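Local coordinates for protein acetyltransferase (Sinorhizobium meliloti, PDB 4JXR) that probably transfers the acetyl group of acetyl-CoA to a small acceptor, perhaps phosphinothricin, as a member of the GNAT superfamily, at residues 54-59 with 69-74; 82-87 with 119-124. One frame throughout, in Å; residues are numbered along the deposited sequence. Where two conformers were deposited one is given.

In the fold
From the N terminus, the chain runs through helices 14-27 and 39-51 before strand 56-60 turns back into strand 66-74; contact 1 closes this short hairpin. A connection then leads to strand 84-91, helix 100-115 and strand 119-125, and contact 2 closes that longer beta-alpha-beta loop. The two loops follow one another in series, neither enclosing nor crossing the other. They meet laterally in one mixed sheet, because strands 66-74 and 84-91 are neighbours: Ser73 O lies 2.8 Å from Glu86 N, a probable hydrogen bond, and the Tyr54 ring packs on Val85. Together they join the N-terminal antiparallel strands to the parallel pair 84-91 and 119-125, with helix 100-115 touching both contacts.

Contact 1. Residues 54-59 with 69-74; sequences YPYVVA and YAYASA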
# COMPACT_ATOMS: atom_id res chain seq x y z
N TYR A 54 1.19 -7.89 -16.10
CA TYR A 54 1.08 -8.83 -15.00
C TYR A 54 0.19 -10.01 -15.36
O TYR A 54 -0.77 -9.85 -16.12
CB TYR A 54 0.45 -8.10 -13.80
CG TYR A 54 1.25 -6.99 -13.21
CD1 TYR A 54 2.52 -7.18 -12.66
CD2 TYR A 54 0.75 -5.71 -13.12
CE1 TYR A 54 3.22 -6.17 -12.06
CE2 TYR A 54 1.44 -4.68 -12.51
CZ TYR A 54 2.69 -4.91 -11.97
OH TYR A 54 3.34 -3.88 -11.37
N PRO A 55 0.42 -11.17 -14.76
CA PRO A 55 -0.38 -12.36 -15.03
C PRO A 55 -1.71 -12.29 -14.28
O PRO A 55 -1.78 -11.89 -13.12
CB PRO A 55 0.49 -13.50 -14.51
CG PRO A 55 1.30 -12.85 -13.39
CD PRO A 55 1.57 -11.47 -13.91
N TYR A 56 -2.74 -12.78 -14.94
CA TYR A 56 -4.11 -12.82 -14.40
C TYR A 56 -4.69 -14.15 -14.87
O TYR A 56 -4.80 -14.37 -16.10
CB TYR A 56 -4.89 -11.60 -14.91
CG TYR A 56 -6.15 -11.24 -14.15
CD1 TYR A 56 -7.11 -12.19 -13.79
CD2 TYR A 56 -6.43 -9.94 -13.80
CE1 TYR A 56 -8.28 -11.82 -13.14
CE2 TYR A 56 -7.58 -9.55 -13.17
CZ TYR A 56 -8.53 -10.52 -12.86
OH TYR A 56 -9.73 -10.20 -12.24
N VAL A 57 -4.99 -15.05 -13.95
CA VAL A 57 -5.31 -16.42 -14.24
C VAL A 57 -6.59 -16.88 -13.56
O VAL A 57 -7.04 -16.28 -12.58
CB VAL A 57 -4.11 -17.35 -13.88
CG1 VAL A 57 -2.80 -16.91 -14.58
CG2 VAL A 57 -3.88 -17.41 -12.42
N VAL A 58 -7.18 -17.90 -14.14
CA VAL A 58 -8.36 -18.53 -13.57
C VAL A 58 -8.10 -20.02 -13.34
O VAL A 58 -7.29 -20.64 -14.02
CB VAL A 58 -9.61 -18.35 -14.45
CG1 VAL A 58 -10.03 -16.88 -14.49
CG2 VAL A 58 -9.39 -18.88 -15.87
N ALA A 59 -8.85 -20.54 -12.38
CA ALA A 59 -8.96 -21.99 -12.13
C ALA A 59 -10.35 -22.44 -12.59
O ALA A 59 -11.34 -21.75 -12.36
CB ALA A 59 -8.80 -22.31 -10.65
N TYR A 69 -9.80 -17.31 -9.16
CA TYR A 69 -8.91 -16.51 -10.00
C TYR A 69 -7.81 -15.94 -9.13
O TYR A 69 -7.91 -15.92 -7.90
CB TYR A 69 -9.67 -15.42 -10.76
CG TYR A 69 -10.16 -14.27 -9.91
CD1 TYR A 69 -11.40 -14.32 -9.26
CD2 TYR A 69 -9.43 -13.13 -9.75
CE1 TYR A 69 -11.84 -13.29 -8.50
CE2 TYR A 69 -9.86 -12.11 -8.99
CZ TYR A 69 -11.08 -12.15 -8.36
OH TYR A 69 -11.56 -11.14 -7.57
N ALA A 70 -6.77 -15.48 -9.80
CA ALA A 70 -5.64 -14.88 -9.09
C ALA A 70 -4.90 -13.96 -10.04
O ALA A 70 -4.88 -14.19 -11.25
CB ALA A 70 -4.69 -15.94 -8.58
N TYR A 71 -4.25 -12.97 -9.47
CA TYR A 71 -3.40 -12.11 -10.28
C TYR A 71 -2.28 -11.56 -9.44
O TYR A 71 -2.36 -11.53 -8.20
CB TYR A 71 -4.19 -10.96 -10.96
CG TYR A 71 -4.90 -10.04 -10.02
CD1 TYR A 71 -4.26 -8.97 -9.41
CD2 TYR A 71 -6.26 -10.17 -9.79
CE1 TYR A 71 -4.94 -8.14 -8.54
CE2 TYR A 71 -6.92 -9.31 -8.93
CZ TYR A 71 -6.25 -8.31 -8.32
OH TYR A 71 -6.94 -7.45 -7.50
N ALA A 72 -1.23 -11.12 -10.11
CA ALA A 72 -0.23 -10.28 -9.51
C ALA A 72 -0.42 -8.87 -9.98
O ALA A 72 -0.91 -8.63 -11.10
CB ALA A 72 1.18 -10.76 -9.89
N SER A 73 -0.08 -7.91 -9.15
CA SER A 73 -0.10 -6.53 -9.54
C SER A 73 0.90 -5.77 -8.67
O SER A 73 1.63 -6.35 -7.86
CB SER A 73 -1.49 -5.96 -9.39
OG SER A 73 -1.54 -4.67 -10.01
N ALA A 74 0.99 -4.45 -8.85
CA ALA A 74 1.89 -3.67 -8.02
C ALA A 74 1.43 -3.69 -6.57
O ALA A 74 0.24 -3.63 -6.28
CB ALA A 74 1.91 -2.24 -8.48
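Tyr56 and Tyr71 meet side by side, their side chains pointing the same way: Tyr71 CD2 sits over one face of the Tyr56 ring, toward its rim, 3.7 Å from CE2. Tyr71 CB adds a CH-pi contact to that ring. Two residues back on the same strand, Tyr69 sets its ring nearly parallel to that of Tyr56 but slid aside, so the two barely overlap, with Tyr56 CE1 3.8 Å from Tyr69 CD2. The anti chi1 (-162°) puts Tyr56 CG beside its own carbonyl carbon, and the end of the side chain comes nearer the partner strand than its start. At the open end, the Tyr54 ring lies on the backbone, its centre 3.7 Å from Ser73 CA, while Tyr54 OH is bonded to Tyr184.

On the reverse face small groups suit the space beneath a helix: Val57 CG2, in the conformer given, faces Ala70 CB, and Pro55 CG meets Ala72 CB. Backbone bonds fix the register, Val57 N to Ala70 O (2.8 Å, 177°) being almost straight, with Ala70 N to Val57 O and a longer Ala72 N to Pro55 O beside it.

Helices 14-27 and 39-51 cover the tyrosine cluster and helix 100-115 the alanine side, a two-faced antiparallel hairpin in the central sheet of the GNAT fold.

Contact 2. Residues 82-87 with 119-124; sequences RFLVED and QMIAVI
Val85 and Met120 pair across two parallel strands, the two strands of a beta-alpha-beta crossover whose helix, 100-115, packs on their face of the sheet. In GNAT enzymes this parallel pair splays apart to admit acetyl-CoA, and the cofactor-binding Ile89 and Leu91 lie further along strand 84-91.

Backbone bonds shuttle between the strands: Phe83 O receives Gln119 N, Gln119 O receives Val85 N, Val85 O receives Ile121 N at 2.8 Å, and Ile121 O receives Asp87 N at a longer 3.2 Å.

Apolar packing fills both faces. The selenomethionine Met120 is extended as far as SE and then bends (chi3 -77°), and its CE comes 3.7 Å from Val85 CG2; a long flexible chain suits this buried spot near Cys112. On the reverse face Leu84 CD1 lies 3.8 Å from Gln119 CB and also touches Ile121 CG2 in the conformer given, and Thr149 of the second subunit packs on Leu84.

The buried polar ends each find a partner. Asp87 OD1 rests 3.4 Å from Ala122 CB, while OD2 is bonded to His135. The extended Glu86 chain lays its carboxylate against Val123 CG2 and sends OE1 to a salt bridge with Arg76 of the second subunit, so an acid suits this interface.

Beyond Asp87 the strands part: Asp87 O and Val123 N stand 5.2 Å apart, and a water between them accepts from Val123 N at 2.9 Å while lying close to both Asp87 O and Glu86 OE2.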
# COMPACT_ATOMS: atom_id res chain seq x y z
N ARG A 82 9.11 -1.27 -8.81
CA ARG A 82 8.72 -2.00 -10.02
C ARG A 82 9.09 -3.48 -10.02
O ARG A 82 8.46 -4.25 -10.75
CB ARG A 82 9.26 -1.30 -11.27
CG ARG A 82 10.78 -1.26 -11.39
CD ARG A 82 11.17 -0.21 -12.42
NE ARG A 82 12.61 -0.06 -12.62
CZ ARG A 82 13.43 0.61 -11.81
NH1 ARG A 82 12.97 1.20 -10.73
NH2 ARG A 82 14.72 0.70 -12.12
N PHE A 83 10.07 -3.89 -9.25
CA PHE A 83 10.47 -5.30 -9.16
C PHE A 83 9.71 -6.06 -8.09
O PHE A 83 9.98 -7.26 -7.88
CB PHE A 83 11.98 -5.43 -8.93
CG PHE A 83 12.76 -4.76 -10.02
CD1 PHE A 83 12.88 -5.32 -11.26
CD2 PHE A 83 13.33 -3.52 -9.80
CE1 PHE A 83 13.55 -4.62 -12.28
CE2 PHE A 83 13.99 -2.84 -10.82
CZ PHE A 83 14.10 -3.39 -12.03
N LEU A 84 8.77 -5.41 -7.42
CA LEU A 84 7.91 -6.00 -6.37
C LEU A 84 6.51 -6.19 -6.93
O LEU A 84 5.92 -5.28 -7.50
CB LEU A 84 7.87 -5.05 -5.19
CG LEU A 84 6.88 -5.41 -4.06
CD1 LEU A 84 7.22 -6.70 -3.41
CD2 LEU A 84 6.81 -4.28 -3.06
N VAL A 85 5.96 -7.37 -6.71
CA VAL A 85 4.59 -7.68 -7.04
C VAL A 85 3.86 -8.15 -5.77
O VAL A 85 4.47 -8.63 -4.81
CB VAL A 85 4.45 -8.74 -8.13
CG1 VAL A 85 4.65 -8.13 -9.50
CG2 VAL A 85 5.39 -9.92 -7.92
N GLU A 86 2.55 -7.99 -5.79
CA GLU A 86 1.67 -8.43 -4.74
C GLU A 86 0.70 -9.42 -5.34
O GLU A 86 0.12 -9.17 -6.41
CB GLU A 86 0.90 -7.25 -4.19
CG GLU A 86 -0.13 -7.60 -3.14
CD GLU A 86 -0.75 -6.41 -2.46
OE1 GLU A 86 -0.23 -5.31 -2.55
OE2 GLU A 86 -1.80 -6.60 -1.79
N ASP A 87 0.40 -10.53 -4.65
CA ASP A 87 -0.55 -11.50 -5.14
C ASP A 87 -1.92 -11.30 -4.55
O ASP A 87 -2.05 -10.94 -3.37
CB ASP A 87 -0.12 -12.96 -4.82
CG ASP A 87 -0.05 -13.31 -3.39
OD1 ASP A 87 0.98 -12.94 -2.73
OD2 ASP A 87 -0.96 -14.05 -2.92
N GLN A 119 10.63 -9.78 -5.90
CA GLN A 119 10.04 -10.00 -4.59
C GLN A 119 8.53 -10.06 -4.78
O GLN A 119 7.99 -9.35 -5.62
CB GLN A 119 10.36 -8.88 -3.60
CG GLN A 119 11.86 -8.64 -3.36
CD GLN A 119 12.54 -9.72 -2.57
OE1 GLN A 119 11.96 -10.44 -1.77
NE2 GLN A 119 13.89 -9.82 -2.76
N MSE A 120 7.88 -10.88 -3.95
CA MSE A 120 6.42 -10.93 -3.92
C MSE A 120 5.96 -10.73 -2.48
O MSE A 120 6.48 -11.35 -1.55
CB MSE A 120 5.91 -12.26 -4.46
CG MSE A 120 4.37 -12.31 -4.62
SE MSE A 120 3.73 -13.86 -5.54
CE MSE A 120 4.15 -13.37 -7.30
N ILE A 121 4.99 -9.84 -2.31
CA ILE A 121 4.35 -9.56 -1.02
C ILE A 121 2.91 -10.00 -1.07
O ILE A 121 2.23 -9.87 -2.08
CB ILE A 121 4.52 -8.04 -0.67
CG1 ILE A 121 4.09 -7.64 0.73
CG2 ILE A 121 3.82 -7.14 -1.66
CD1 ILE A 121 4.60 -6.25 1.13
N ALA A 122 2.44 -10.53 0.05
CA ALA A 122 1.03 -10.80 0.29
C ALA A 122 0.58 -9.92 1.46
O ALA A 122 1.24 -9.85 2.49
CB ALA A 122 0.79 -12.25 0.62
N VAL A 123 -0.53 -9.24 1.25
CA VAL A 123 -1.16 -8.39 2.26
C VAL A 123 -2.46 -9.07 2.61
O VAL A 123 -3.39 -9.07 1.78
CB VAL A 123 -1.37 -6.96 1.75
CG1 VAL A 123 -2.04 -6.14 2.85
CG2 VAL A 123 -0.06 -6.34 1.30
N ILE A 124 -2.52 -9.76 3.73
CA ILE A 124 -3.55 -10.73 4.05
C ILE A 124 -4.58 -10.09 4.96
O ILE A 124 -4.35 -9.83 6.15
CB ILE A 124 -2.95 -11.97 4.68
CG1 ILE A 124 -1.99 -12.60 3.56
CG2 ILE A 124 -4.04 -12.97 5.08
CD1 ILE A 124 -1.23 -13.81 4.03
O HOH W 1 -2.14 -9.24 -1.21